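Local coordinates for Glyco_hydro_cc domain-containing protein (Pseudomonas viridiflava, PDB 6UAV), which probably cleaves beta-1,3-glucans internally, as an endo-beta-1,3-glucanase of glycoside hydrolase family 128 (subgroup II) built on a TIM barrel, at residues A141-A144 against G149-P152; M93-A98 against L136-A141; S26-W31 against Y42-Q47; S32-D37 against D63-L68; F185-T190 against L195-L200. All blocks are in the same frame, centred on the assembly; numbering follows the deposited sequence.

In the fold
All five contacts belong to one eight-stranded parallel beta/alpha barrel. Interactions 1 and 2 share helix 132-146, have centres about 9 Å apart and touch, Pro-152 of the first packing on Phe-139 of the second. Interaction 2 is buried and wholly apolar, joining two neighbouring helices, whereas interaction 1, farther out, mixes a proline-tyrosine contact with hydrogen bonds, a water and a sulfate. Interactions 3 and 4 interlock along the chain and meet through Asn-30 and Pro-35; the former is a partly buried aromatic pair between strand and following helix, the latter a mostly exposed meeting of lysine, glutamine and water. Interaction 5 stands apart, a loop folded on itself by one backbone hydrogen bond and packing of His-189 and Ile-197.

Interaction 1 (A141-A144 against G149-P152); sequences AAYA and GRDP. With SO4 (sulfate ion), chain D.
Ala-144, on the last turns of helix 132-146, and Gly-149, in the loop after it, come within 4.1 Å at their CA atoms, and the N-H of Gly-149 donates to Ala-144 O at 2.8 Å. A positive phi of 87° at Gly-149 turns the chain back, a conformation easy for a residue without a side chain. The returning loop carries Arg-150 O close to the helix, where Ala-144 CA makes a C-H...O contact of 3.2 Å with it; the small methyl of Ala-144 lets the two backbones come this near. In the beta/alpha barrel this loop is the alpha-to-beta connection leading into strand 156-161. Tyr-143 fills the angle between helix and loop. With CG anti to the backbone N (chi1 -175°), its ring lies against Pro-152, whose CA sits over one face, 3.7 Å from the ring centroid, a CH-pi contact, with Pro-152 CB packed on Tyr-143 CG; Arg-150 O stands at the ring's edge. The phenol OH accepts from Arg-150 NH2 at 2.9 Å and also bonds Glu-106 on helix 95-112. Bent at chi3, the arginine turns its guanidinium 71° from the ring plane and grips a sulfate, probably from the crystallisation liquor, with NH1 2.8 Å from O1 and NH2 reaching O4; His-147 holds the same ion. One water links Tyr-143 OH, Arg-150 NE and Asp-151 O.

Interaction 2 (M93-A98 against L136-A141); sequences MTPQAA and LDAFYA
Pro-95 and Ala-138 meet where the first turn of helix 95-112 comes against helix 132-146, and this is the tight part of the contact. Both CB and CG of the proline ring lie 3.5 Å from the single methyl of Ala-138, so one edge of the pyrrolidine rests on a residue small enough to let the helices close up. The backbones follow: the CA atoms of Pro-95 and Phe-139 are only 4.3 Å apart, and Pro-95 CB also reaches Phe-139 N at 3.6 Å. These are neighbouring outer helices of the beta/alpha barrel, packed side by side around the strands. Proline suits the first turn, where its nitrogen has no hydrogen to offer and none is needed; just before it Thr-94 takes the N-cap, its OG1 accepting from Ala-97 N at 3.0 Å. Phe-139 extends the apolar contact along the interface. Its CG is anti to the backbone N (chi1 164°), which sends the ring alongside the first helix. Pro-95 O and Ala-98 C stand at the ring's edge, the latter 3.8 Å from CE1, while the methyl of Ala-98 comes obliquely to CD1, out of the ring plane. Trp-102 meets this ring edge-to-face, and Trp-135 also packs with it, so that aromatic groups continue the buried side. The solvent side is looser. Ala-138, partly exposed, marks the border of the tight part, and the exposed Gln-96 keeps its side chain 5.6 Å from the opposing segment, its outer end instead lying against Ala-142.

Interaction 3 (S26-W31 against Y42-Q47); sequences SWWYNW and YDYAGQ
Trp-28 and Tyr-44 carry this contact within a beta-alpha-beta unit of the barrel, the indole from strand 27-29 and the phenol from the short helix 44-48 that precedes strand 51-56. They form a T-shaped pair: the six-membered ring of Trp-28 presents its rim to a face of Tyr-44, with the centroids 5.0 Å apart and the planes at 73°. Such a pairing directs the slightly positive aromatic hydrogens of the indole at the electron-rich face of the phenol, and large flat side chains let a strand and a helix whose backbones are well separated still touch. Each side chain has CG between its backbone N and carbonyl carbon (chi1 85° for Trp-28, 57° for Tyr-44); on the tryptophan this sends the indole outward from the strand, and on the tyrosine it turns the ring back to meet it. Phe-52 of the next strand touches both rings, and Leu-39 also packs on the indole. Behind Tyr-44, Asp-43 caps the helix, its OD1 accepting from Gly-46 N at 3.0 Å from above the carboxylate plane. The nearest approach lies off the centre of the phenol ring, where Trp-28 CH2 is 3.6 Å from Tyr-44 CD1.

Interaction 4 (S32-D37 against D63-L68); sequences SPKPHD and DGQLKL
Lys-34 and Gln-65 bring their side-chain ends together, NZ of the lysine standing 3.0 Å from OE1 of the glutamine. The same ammonium nitrogen lies close along the glutamine chain, at 3.2 Å from its CG, and the two side chains cross at a slant. A water bridges loop and helix: it accepts from Lys-34 NZ at 2.9 Å and donates to the backbone O of Gln-65 at 2.8 Å. Long flexible residues suit this solvent-facing edge of the contact, where a charged end can stay hydrated. The second, apolar touch is slighter, Pro-33 CB lying 4.4 Å from CD1 of Leu-66, whose side chain also packs against Leu-61 and Val-56.

Torsions set the reach of the polar pair. Lys-34 has CG anti to the carbonyl carbon (chi1 -78°) and runs almost straight beyond it; Gln-65 is likewise extended, from the opposite backbone. Further back, Asn-30 steadies the loop by hydrogen-bonding Ser-32 OG and Lys-34 O, and Tyr-69, a turn along the helix, touches both Lys-34 and Pro-35. Just before the helix, the carboxylate of Asp-62 accepts from Gln-65 N, and Asp-63 makes a salt bridge to Arg-104. The contact thus joins the long loop following strand 27-29 to the start of helix 63-72, two successive beta/alpha units of a TIM barrel.

Interaction 5 (F185-T190 against L195-L200); sequences FANWHT and LQIDSL
His-189 and Leu-195 meet across the loop between strand 180-185 and helix 200-216, a beta-to-alpha connection of the barrel that folds back on itself. The imidazole, carried by a CG anti to the backbone N (chi1 -160°), lies with one face to the leucine: Leu-195 CB stands over it, 4.0 Å from the ring centroid and 28° off its normal, a CH-pi contact, while the two side chains cross at a slant. Both ring nitrogens have partners, ND1 with Asp-163 and NE2 with Asp-193, so two carboxylates fix the ring's rotation. Histidine suits the place because it offers a flat face to the leucine and two ring nitrogens to the aspartates.

Asn-187 and Ile-197 form the second pair, at about a right angle to each other. The branched isoleucine lies against the amide, its CG1 3.5 Å from Asn-187 OD1, and its CB is 3.4 Å from Asn-187 O. The side-chain oxygen, OD1, is at the same time the acceptor of an Asx turn, receiving His-189 N at 2.9 Å within its carbonyl plane, while ND2 bonds Gln-206 on the following helix; the amide is therefore held at both ends. Gln-203 donates to Asn-187 O.

Between the pairs the two backbones are tied directly. His-189 O takes a C-H...O contact from Gln-196 CA and, at 2.9 Å with an N-H...O angle of 166°, the hydrogen bond of Ile-197 N.

Interaction 1 (A141-A144 against G149-P152)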
# COMPACT_ATOMS: atom_id res chain seq x y z
N ALA A 141 -2.74 13.09 18.62
CA ALA A 141 -2.73 13.71 19.96
C ALA A 141 -1.43 13.32 20.70
O ALA A 141 -0.91 14.16 21.43
CB ALA A 141 -3.97 13.28 20.69
N ALA A 142 -0.95 12.08 20.52
CA ALA A 142 0.27 11.58 21.19
C ALA A 142 1.46 12.34 20.62
O ALA A 142 2.32 12.83 21.37
CB ALA A 142 0.43 10.12 21.01
N TYR A 143 1.56 12.40 19.31
CA TYR A 143 2.69 13.10 18.66
C TYR A 143 2.67 14.57 19.09
O TYR A 143 3.70 15.13 19.53
CB TYR A 143 2.66 12.94 17.15
CG TYR A 143 3.90 13.56 16.56
CD1 TYR A 143 3.98 14.91 16.35
CD2 TYR A 143 5.04 12.80 16.28
CE1 TYR A 143 5.11 15.50 15.83
CE2 TYR A 143 6.19 13.38 15.79
CZ TYR A 143 6.23 14.74 15.54
OH TYR A 143 7.36 15.39 15.11
N ALA A 144 1.51 15.27 18.99
CA ALA A 144 1.43 16.71 19.28
C ALA A 144 1.83 16.95 20.75
O ALA A 144 2.51 17.90 21.02
CB ALA A 144 0.06 17.26 18.98
N GLY A 149 2.77 20.63 20.43
CA GLY A 149 1.51 20.82 19.68
C GLY A 149 1.67 20.69 18.18
O GLY A 149 0.67 20.77 17.47
N ARG A 150 2.87 20.37 17.68
CA ARG A 150 3.10 20.15 16.22
C ARG A 150 2.45 18.81 15.79
O ARG A 150 2.55 17.79 16.52
CB ARG A 150 4.61 20.20 15.93
CG ARG A 150 4.95 20.19 14.44
CD ARG A 150 6.42 20.26 14.14
NE ARG A 150 7.12 19.07 14.61
CZ ARG A 150 8.01 19.03 15.60
NH1 ARG A 150 8.30 20.14 16.28
NH2 ARG A 150 8.61 17.91 15.93
N ASP A 151 1.76 18.78 14.66
CA ASP A 151 1.23 17.54 14.07
C ASP A 151 2.36 16.69 13.51
O ASP A 151 3.33 17.25 13.04
CB ASP A 151 0.20 17.84 12.96
CG ASP A 151 -1.19 18.24 13.47
OD1 ASP A 151 -1.51 18.00 14.64
OD2 ASP A 151 -1.93 18.71 12.63
N PRO A 152 2.22 15.36 13.50
CA PRO A 152 3.20 14.47 12.85
C PRO A 152 3.25 14.79 11.36
O PRO A 152 2.21 15.17 10.76
CB PRO A 152 2.67 13.07 13.11
CG PRO A 152 1.18 13.27 13.31
CD PRO A 152 1.06 14.60 14.00
S SO4 D . 10.73 18.89 19.00
O1 SO4 D . 9.98 20.00 18.52
O2 SO4 D . 11.92 19.36 19.65
O3 SO4 D . 9.96 18.19 19.96
O4 SO4 D . 11.11 18.03 17.89
O HOH W 1 6.12 17.06 12.69

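Interaction 2 (M93-A98 against L136-A141)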
# COMPACT_ATOMS: atom_id res chain seq x y z
N MET A 93 0.85 -1.57 16.64
CA MET A 93 1.51 -0.42 17.34
C MET A 93 0.40 0.43 17.96
O MET A 93 -0.49 0.90 17.23
CB MET A 93 2.35 0.40 16.37
CG MET A 93 3.61 -0.39 15.96
SD MET A 93 4.58 0.54 14.81
CE MET A 93 5.35 1.73 15.89
N THR A 94 0.48 0.68 19.24
CA THR A 94 -0.44 1.64 19.87
C THR A 94 -0.19 3.03 19.31
O THR A 94 0.86 3.32 18.72
CB THR A 94 -0.26 1.65 21.38
OG1 THR A 94 1.06 2.13 21.63
CG2 THR A 94 -0.48 0.28 22.01
N PRO A 95 -1.16 3.95 19.47
CA PRO A 95 -0.90 5.35 19.07
C PRO A 95 0.39 5.92 19.68
O PRO A 95 1.16 6.60 18.95
CB PRO A 95 -2.19 6.05 19.55
CG PRO A 95 -3.26 4.96 19.35
CD PRO A 95 -2.55 3.71 19.84
N GLN A 96 0.64 5.64 20.95
CA GLN A 96 1.88 6.14 21.58
C GLN A 96 3.10 5.49 20.92
O GLN A 96 4.14 6.19 20.73
CB GLN A 96 1.84 5.94 23.09
CG GLN A 96 0.86 6.91 23.77
CD GLN A 96 1.30 8.34 23.86
OE1 GLN A 96 2.43 8.68 23.50
NE2 GLN A 96 0.41 9.21 24.33
N ALA A 97 3.04 4.18 20.67
CA ALA A 97 4.23 3.50 20.11
C ALA A 97 4.52 4.11 18.75
O ALA A 97 5.70 4.39 18.41
CB ALA A 97 4.03 2.01 20.08
N ALA A 98 3.49 4.45 17.96
CA ALA A 98 3.74 5.03 16.64
C ALA A 98 4.27 6.45 16.80
O ALA A 98 5.18 6.85 16.05
CB ALA A 98 2.50 4.95 15.76
N LEU A 136 -5.99 7.09 14.54
CA LEU A 136 -5.28 8.27 14.00
C LEU A 136 -5.48 9.48 14.89
O LEU A 136 -4.49 10.22 15.07
CB LEU A 136 -5.74 8.57 12.58
CG LEU A 136 -5.23 7.64 11.46
CD1 LEU A 136 -6.03 7.88 10.20
CD2 LEU A 136 -3.75 7.84 11.22
N ASP A 137 -6.67 9.72 15.43
CA ASP A 137 -6.88 10.83 16.39
C ASP A 137 -5.87 10.70 17.53
O ASP A 137 -5.22 11.73 17.91
CB ASP A 137 -8.30 10.88 16.91
CG ASP A 137 -9.32 11.42 15.94
OD1 ASP A 137 -8.90 11.95 14.84
OD2 ASP A 137 -10.52 11.37 16.31
N ALA A 138 -5.77 9.51 18.09
CA ALA A 138 -4.91 9.28 19.26
C ALA A 138 -3.45 9.46 18.88
O ALA A 138 -2.69 10.03 19.70
CB ALA A 138 -5.17 7.91 19.80
N PHE A 139 -3.05 8.97 17.70
CA PHE A 139 -1.65 9.11 17.22
C PHE A 139 -1.32 10.59 17.04
O PHE A 139 -0.26 11.04 17.55
CB PHE A 139 -1.52 8.33 15.90
CG PHE A 139 -0.32 8.67 15.08
CD1 PHE A 139 0.96 8.42 15.55
CD2 PHE A 139 -0.48 9.31 13.87
CE1 PHE A 139 2.06 8.77 14.80
CE2 PHE A 139 0.63 9.66 13.10
CZ PHE A 139 1.90 9.37 13.57
N TYR A 140 -2.21 11.35 16.42
CA TYR A 140 -2.02 12.81 16.28
C TYR A 140 -1.89 13.47 17.67
O TYR A 140 -0.98 14.25 17.92
CB TYR A 140 -3.19 13.43 15.52
CG TYR A 140 -3.00 13.63 14.04
CD1 TYR A 140 -3.21 12.57 13.16
CD2 TYR A 140 -2.69 14.87 13.51
CE1 TYR A 140 -3.14 12.73 11.80
CE2 TYR A 140 -2.60 15.04 12.14
CZ TYR A 140 -2.83 13.97 11.30
OH TYR A 140 -2.74 14.11 9.96
N ALA A 141 -2.74 13.09 18.62
CA ALA A 141 -2.73 13.71 19.96
C ALA A 141 -1.43 13.32 20.70
O ALA A 141 -0.91 14.16 21.43
CB ALA A 141 -3.97 13.28 20.69

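Interaction 3 (S26-W31 against Y42-Q47)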
# COMPACT_ATOMS: atom_id res chain seq x y z
N SER A 26 2.90 0.38 -12.82
CA SER A 26 3.98 1.38 -12.61
C SER A 26 4.83 1.04 -11.39
O SER A 26 6.00 1.41 -11.40
CB SER A 26 3.38 2.72 -12.55
OG SER A 26 3.08 3.09 -13.88
N TRP A 27 4.29 0.35 -10.37
CA TRP A 27 5.10 0.20 -9.14
C TRP A 27 4.68 -1.02 -8.34
O TRP A 27 3.59 -1.57 -8.58
CB TRP A 27 5.00 1.48 -8.29
CG TRP A 27 3.66 1.66 -7.66
CD1 TRP A 27 2.49 2.04 -8.28
CD2 TRP A 27 3.29 1.36 -6.30
NE1 TRP A 27 1.44 2.03 -7.40
CE2 TRP A 27 1.91 1.62 -6.17
CE3 TRP A 27 4.00 0.92 -5.19
CZ2 TRP A 27 1.27 1.52 -4.94
CZ3 TRP A 27 3.35 0.82 -3.99
CH2 TRP A 27 2.00 1.07 -3.87
N TRP A 28 5.52 -1.40 -7.43
CA TRP A 28 5.16 -2.45 -6.46
C TRP A 28 5.84 -2.19 -5.14
O TRP A 28 6.74 -1.37 -5.05
CB TRP A 28 5.51 -3.85 -6.98
CG TRP A 28 6.93 -4.34 -6.75
CD1 TRP A 28 7.31 -5.22 -5.78
CD2 TRP A 28 8.12 -4.02 -7.47
NE1 TRP A 28 8.63 -5.52 -5.87
CE2 TRP A 28 9.17 -4.80 -6.91
CE3 TRP A 28 8.40 -3.18 -8.56
CZ2 TRP A 28 10.47 -4.74 -7.38
CZ3 TRP A 28 9.70 -3.18 -9.04
CH2 TRP A 28 10.72 -3.89 -8.43
N TYR A 29 5.44 -2.97 -4.13
CA TYR A 29 6.16 -2.93 -2.85
C TYR A 29 5.97 -4.30 -2.25
O TYR A 29 5.13 -5.04 -2.75
CB TYR A 29 5.66 -1.78 -1.98
CG TYR A 29 4.35 -2.07 -1.30
CD1 TYR A 29 3.14 -2.04 -2.00
CD2 TYR A 29 4.32 -2.38 0.03
CE1 TYR A 29 1.94 -2.30 -1.36
CE2 TYR A 29 3.14 -2.65 0.68
CZ TYR A 29 1.94 -2.62 -0.03
OH TYR A 29 0.77 -2.87 0.62
N ASN A 30 6.73 -4.59 -1.22
CA ASN A 30 6.79 -5.96 -0.66
C ASN A 30 6.80 -5.92 0.86
O ASN A 30 7.22 -6.90 1.44
CB ASN A 30 8.00 -6.75 -1.18
CG ASN A 30 9.31 -6.19 -0.68
OD1 ASN A 30 9.31 -5.17 0.03
ND2 ASN A 30 10.40 -6.88 -0.99
N TRP A 31 6.24 -4.88 1.46
CA TRP A 31 6.13 -4.73 2.93
C TRP A 31 7.52 -4.68 3.59
O TRP A 31 7.59 -4.88 4.77
CB TRP A 31 5.26 -5.82 3.56
CG TRP A 31 3.88 -5.81 3.01
CD1 TRP A 31 2.82 -5.08 3.44
CD2 TRP A 31 3.37 -6.63 1.93
NE1 TRP A 31 1.70 -5.35 2.70
CE2 TRP A 31 2.00 -6.28 1.75
CE3 TRP A 31 3.93 -7.61 1.11
CZ2 TRP A 31 1.20 -6.91 0.78
CZ3 TRP A 31 3.14 -8.25 0.18
CH2 TRP A 31 1.81 -7.87 0.01
N TYR A 42 19.47 -6.57 -11.45
CA TYR A 42 18.61 -6.26 -12.63
C TYR A 42 18.21 -4.78 -12.59
O TYR A 42 17.73 -4.27 -11.61
CB TYR A 42 17.36 -7.15 -12.66
CG TYR A 42 17.60 -8.60 -12.94
CD1 TYR A 42 17.74 -9.09 -14.23
CD2 TYR A 42 17.69 -9.51 -11.89
CE1 TYR A 42 17.92 -10.44 -14.48
CE2 TYR A 42 17.87 -10.86 -12.12
CZ TYR A 42 17.96 -11.31 -13.42
OH TYR A 42 18.10 -12.63 -13.71
N ASP A 43 18.40 -4.10 -13.69
CA ASP A 43 17.92 -2.71 -13.81
C ASP A 43 16.43 -2.72 -14.16
O ASP A 43 16.08 -2.51 -15.32
CB ASP A 43 18.76 -1.97 -14.83
CG ASP A 43 18.40 -0.50 -14.97
OD1 ASP A 43 17.52 -0.02 -14.19
OD2 ASP A 43 18.98 0.09 -15.88
N TYR A 44 15.62 -3.00 -13.18
CA TYR A 44 14.16 -3.13 -13.37
C TYR A 44 13.57 -1.80 -13.78
O TYR A 44 12.61 -1.78 -14.58
CB TYR A 44 13.52 -3.80 -12.16
CG TYR A 44 13.74 -3.15 -10.84
CD1 TYR A 44 13.03 -2.01 -10.50
CD2 TYR A 44 14.65 -3.64 -9.91
CE1 TYR A 44 13.24 -1.34 -9.31
CE2 TYR A 44 14.84 -3.01 -8.69
CZ TYR A 44 14.16 -1.84 -8.41
OH TYR A 44 14.28 -1.12 -7.25
N ALA A 45 14.04 -0.69 -13.24
CA ALA A 45 13.44 0.63 -13.52
C ALA A 45 13.70 0.97 -14.97
O ALA A 45 12.76 1.34 -15.65
CB ALA A 45 13.98 1.71 -12.59
N GLY A 46 14.93 0.80 -15.44
CA GLY A 46 15.31 1.12 -16.81
C GLY A 46 14.68 0.20 -17.83
O GLY A 46 14.35 0.69 -18.89
N GLN A 47 14.57 -1.09 -17.57
CA GLN A 47 14.11 -2.06 -18.61
C GLN A 47 12.58 -2.17 -18.62
O GLN A 47 12.04 -2.28 -19.68
CB GLN A 47 14.68 -3.46 -18.37
CG GLN A 47 14.20 -4.50 -19.40
CD GLN A 47 14.51 -4.16 -20.83
OE1 GLN A 47 15.40 -3.35 -21.17
NE2 GLN A 47 13.72 -4.77 -21.74

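Interaction 4 (S32-D37 against D63-L68)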
# COMPACT_ATOMS: atom_id res chain seq x y z
N SER A 32 8.59 -4.41 2.85
CA SER A 32 9.95 -4.52 3.41
C SER A 32 10.80 -3.41 2.86
O SER A 32 10.41 -2.72 1.90
CB SER A 32 10.56 -5.87 3.11
OG SER A 32 11.26 -5.77 1.92
N PRO A 33 11.98 -3.14 3.47
CA PRO A 33 12.75 -1.99 3.00
C PRO A 33 13.49 -2.14 1.67
O PRO A 33 14.00 -1.16 1.15
CB PRO A 33 13.78 -1.81 4.11
CG PRO A 33 13.34 -2.65 5.26
CD PRO A 33 12.51 -3.79 4.67
N LYS A 34 13.59 -3.36 1.12
CA LYS A 34 14.30 -3.61 -0.16
C LYS A 34 13.56 -4.63 -0.98
O LYS A 34 12.85 -5.50 -0.43
CB LYS A 34 15.70 -4.12 0.14
CG LYS A 34 16.67 -3.03 0.57
CD LYS A 34 17.88 -3.58 1.19
CE LYS A 34 18.85 -2.50 1.69
NZ LYS A 34 19.62 -3.04 2.83
N PRO A 35 13.75 -4.62 -2.31
CA PRO A 35 13.15 -5.63 -3.16
C PRO A 35 13.72 -7.01 -2.86
O PRO A 35 14.78 -7.19 -2.21
CB PRO A 35 13.53 -5.23 -4.58
CG PRO A 35 14.04 -3.85 -4.49
CD PRO A 35 14.56 -3.66 -3.08
N HIS A 36 13.02 -8.01 -3.39
CA HIS A 36 13.47 -9.41 -3.31
C HIS A 36 14.92 -9.53 -3.82
O HIS A 36 15.28 -8.87 -4.81
CB HIS A 36 12.58 -10.31 -4.13
CG HIS A 36 12.78 -11.75 -3.83
ND1 HIS A 36 13.83 -12.47 -4.31
CD2 HIS A 36 12.05 -12.60 -3.06
CE1 HIS A 36 13.73 -13.72 -3.86
NE2 HIS A 36 12.60 -13.84 -3.14
N ASP A 37 15.72 -10.35 -3.17
CA ASP A 37 17.17 -10.45 -3.47
C ASP A 37 17.40 -10.91 -4.92
O ASP A 37 18.46 -10.54 -5.49
CB ASP A 37 17.92 -11.36 -2.49
CG ASP A 37 18.23 -10.69 -1.14
OD1 ASP A 37 18.20 -9.42 -1.06
OD2 ASP A 37 18.43 -11.45 -0.15
N ASP A 63 17.73 1.86 10.89
CA ASP A 63 17.59 3.24 10.33
C ASP A 63 18.78 3.46 9.39
O ASP A 63 18.60 3.95 8.26
CB ASP A 63 17.57 4.35 11.39
CG ASP A 63 16.62 4.20 12.59
OD1 ASP A 63 16.59 3.10 13.21
OD2 ASP A 63 15.93 5.22 12.93
N GLY A 64 19.97 3.09 9.84
CA GLY A 64 21.21 3.30 9.06
C GLY A 64 21.16 2.61 7.72
O GLY A 64 21.41 3.24 6.66
N GLN A 65 20.77 1.34 7.69
CA GLN A 65 20.70 0.52 6.46
C GLN A 65 19.66 1.10 5.50
O GLN A 65 19.93 1.17 4.25
CB GLN A 65 20.35 -0.90 6.92
CG GLN A 65 19.92 -1.85 5.82
CD GLN A 65 19.84 -3.30 6.27
OE1 GLN A 65 20.29 -4.20 5.56
NE2 GLN A 65 19.27 -3.54 7.45
N LEU A 66 18.51 1.54 6.05
CA LEU A 66 17.51 2.17 5.18
C LEU A 66 18.01 3.49 4.61
O LEU A 66 17.82 3.72 3.41
CB LEU A 66 16.19 2.36 5.91
CG LEU A 66 15.11 3.08 5.14
CD1 LEU A 66 14.82 2.42 3.83
CD2 LEU A 66 13.89 3.27 6.01
N LYS A 67 18.64 4.32 5.45
CA LYS A 67 19.14 5.62 4.96
C LYS A 67 20.15 5.40 3.85
O LYS A 67 20.11 6.11 2.83
CB LYS A 67 19.78 6.40 6.10
CG LYS A 67 18.77 7.01 7.05
CD LYS A 67 19.47 7.46 8.32
CE LYS A 67 18.46 7.89 9.36
NZ LYS A 67 19.13 8.51 10.53
N LEU A 68 21.04 4.46 4.06
CA LEU A 68 22.14 4.16 3.11
C LEU A 68 21.48 3.79 1.77
O LEU A 68 21.90 4.29 0.69
CB LEU A 68 22.96 3.03 3.75
CG LEU A 68 24.28 2.66 3.09
CD1 LEU A 68 25.27 3.81 3.13
CD2 LEU A 68 24.88 1.43 3.80
O HOH W 2 21.39 -0.80 2.97

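Interaction 5 (F185-T190 against L195-L200)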
# COMPACT_ATOMS: atom_id res chain seq x y z
N PHE A 185 -5.87 -3.51 -1.83
CA PHE A 185 -7.33 -3.62 -2.06
C PHE A 185 -7.65 -4.79 -2.97
O PHE A 185 -6.81 -5.29 -3.70
CB PHE A 185 -7.95 -2.35 -2.61
CG PHE A 185 -7.64 -2.00 -4.03
CD1 PHE A 185 -6.36 -1.70 -4.42
CD2 PHE A 185 -8.64 -2.06 -4.99
CE1 PHE A 185 -6.06 -1.39 -5.74
CE2 PHE A 185 -8.36 -1.72 -6.30
CZ PHE A 185 -7.07 -1.41 -6.67
N ALA A 186 -8.86 -5.27 -2.76
CA ALA A 186 -9.54 -6.33 -3.52
C ALA A 186 -10.91 -6.40 -2.88
O ALA A 186 -11.08 -5.82 -1.77
CB ALA A 186 -8.75 -7.61 -3.36
N ASN A 187 -11.87 -7.13 -3.45
CA ASN A 187 -13.10 -7.38 -2.68
C ASN A 187 -13.20 -8.83 -2.25
O ASN A 187 -13.37 -9.70 -3.10
CB ASN A 187 -14.34 -6.97 -3.47
CG ASN A 187 -15.55 -6.80 -2.57
OD1 ASN A 187 -15.71 -7.52 -1.57
ND2 ASN A 187 -16.38 -5.81 -2.92
N TRP A 188 -13.12 -9.06 -0.94
CA TRP A 188 -13.16 -10.39 -0.30
C TRP A 188 -14.44 -10.55 0.50
O TRP A 188 -14.50 -11.42 1.38
CB TRP A 188 -11.91 -10.55 0.57
CG TRP A 188 -10.64 -10.72 -0.20
CD1 TRP A 188 -10.39 -10.47 -1.53
CD2 TRP A 188 -9.39 -11.14 0.36
NE1 TRP A 188 -9.07 -10.74 -1.83
CE2 TRP A 188 -8.45 -11.19 -0.68
CE3 TRP A 188 -9.01 -11.53 1.66
CZ2 TRP A 188 -7.11 -11.53 -0.45
CZ3 TRP A 188 -7.71 -11.96 1.87
CH2 TRP A 188 -6.78 -11.94 0.83
N HIS A 189 -15.52 -9.84 0.15
CA HIS A 189 -16.81 -10.08 0.84
C HIS A 189 -17.17 -11.56 0.78
O HIS A 189 -17.11 -12.15 -0.28
CB HIS A 189 -17.92 -9.27 0.18
CG HIS A 189 -19.12 -9.07 1.03
ND1 HIS A 189 -19.18 -7.97 1.87
CD2 HIS A 189 -20.27 -9.77 1.15
CE1 HIS A 189 -20.38 -7.94 2.43
NE2 HIS A 189 -21.08 -9.07 2.04
N THR A 190 -17.51 -12.14 1.92
CA THR A 190 -17.71 -13.59 2.09
C THR A 190 -19.13 -13.91 2.60
O THR A 190 -19.69 -15.01 2.29
CB THR A 190 -16.62 -14.12 3.04
OG1 THR A 190 -15.39 -13.96 2.33
CG2 THR A 190 -16.84 -15.56 3.43
N LEU A 195 -23.75 -10.44 -1.95
CA LEU A 195 -22.59 -9.56 -2.32
C LEU A 195 -21.26 -10.34 -2.25
O LEU A 195 -20.21 -9.73 -2.54
CB LEU A 195 -22.49 -8.34 -1.40
CG LEU A 195 -23.61 -7.31 -1.52
CD1 LEU A 195 -23.53 -6.33 -0.36
CD2 LEU A 195 -23.49 -6.59 -2.87
N GLN A 196 -21.30 -11.61 -1.83
CA GLN A 196 -20.07 -12.43 -1.71
C GLN A 196 -19.37 -12.48 -3.06
O GLN A 196 -20.05 -12.61 -4.10
CB GLN A 196 -20.32 -13.83 -1.16
CG GLN A 196 -21.28 -14.70 -1.97
CD GLN A 196 -22.68 -14.68 -1.41
OE1 GLN A 196 -23.31 -13.63 -1.25
NE2 GLN A 196 -23.15 -15.87 -1.05
N ILE A 197 -18.04 -12.38 -3.04
CA ILE A 197 -17.22 -12.40 -4.27
C ILE A 197 -16.72 -13.83 -4.44
O ILE A 197 -15.64 -14.14 -3.91
CB ILE A 197 -16.10 -11.36 -4.22
CG1 ILE A 197 -16.64 -9.96 -3.92
CG2 ILE A 197 -15.29 -11.40 -5.51
CD1 ILE A 197 -17.62 -9.45 -4.96
N ASP A 198 -17.53 -14.67 -5.08
CA ASP A 198 -17.35 -16.15 -5.08
C ASP A 198 -17.16 -16.58 -6.54
O ASP A 198 -17.27 -17.77 -6.82
CB ASP A 198 -18.51 -16.84 -4.38
CG ASP A 198 -19.84 -16.37 -5.00
OD1 ASP A 198 -19.82 -15.44 -5.78
OD2 ASP A 198 -20.82 -17.22 -4.82
N SER A 199 -16.82 -15.65 -7.43
CA SER A 199 -16.51 -15.95 -8.84
C SER A 199 -15.45 -14.98 -9.36
O SER A 199 -15.30 -13.81 -8.86
CB SER A 199 -17.76 -15.95 -9.73
OG SER A 199 -18.27 -14.63 -9.89
N LEU A 200 -14.78 -15.40 -10.42
CA LEU A 200 -13.88 -14.48 -11.15
C LEU A 200 -14.65 -13.28 -11.75
O LEU A 200 -14.11 -12.13 -11.67
CB LEU A 200 -13.08 -15.25 -12.22
CG LEU A 200 -12.28 -14.36 -13.18
CD1 LEU A 200 -11.20 -13.57 -12.43
CD2 LEU A 200 -11.68 -15.13 -14.36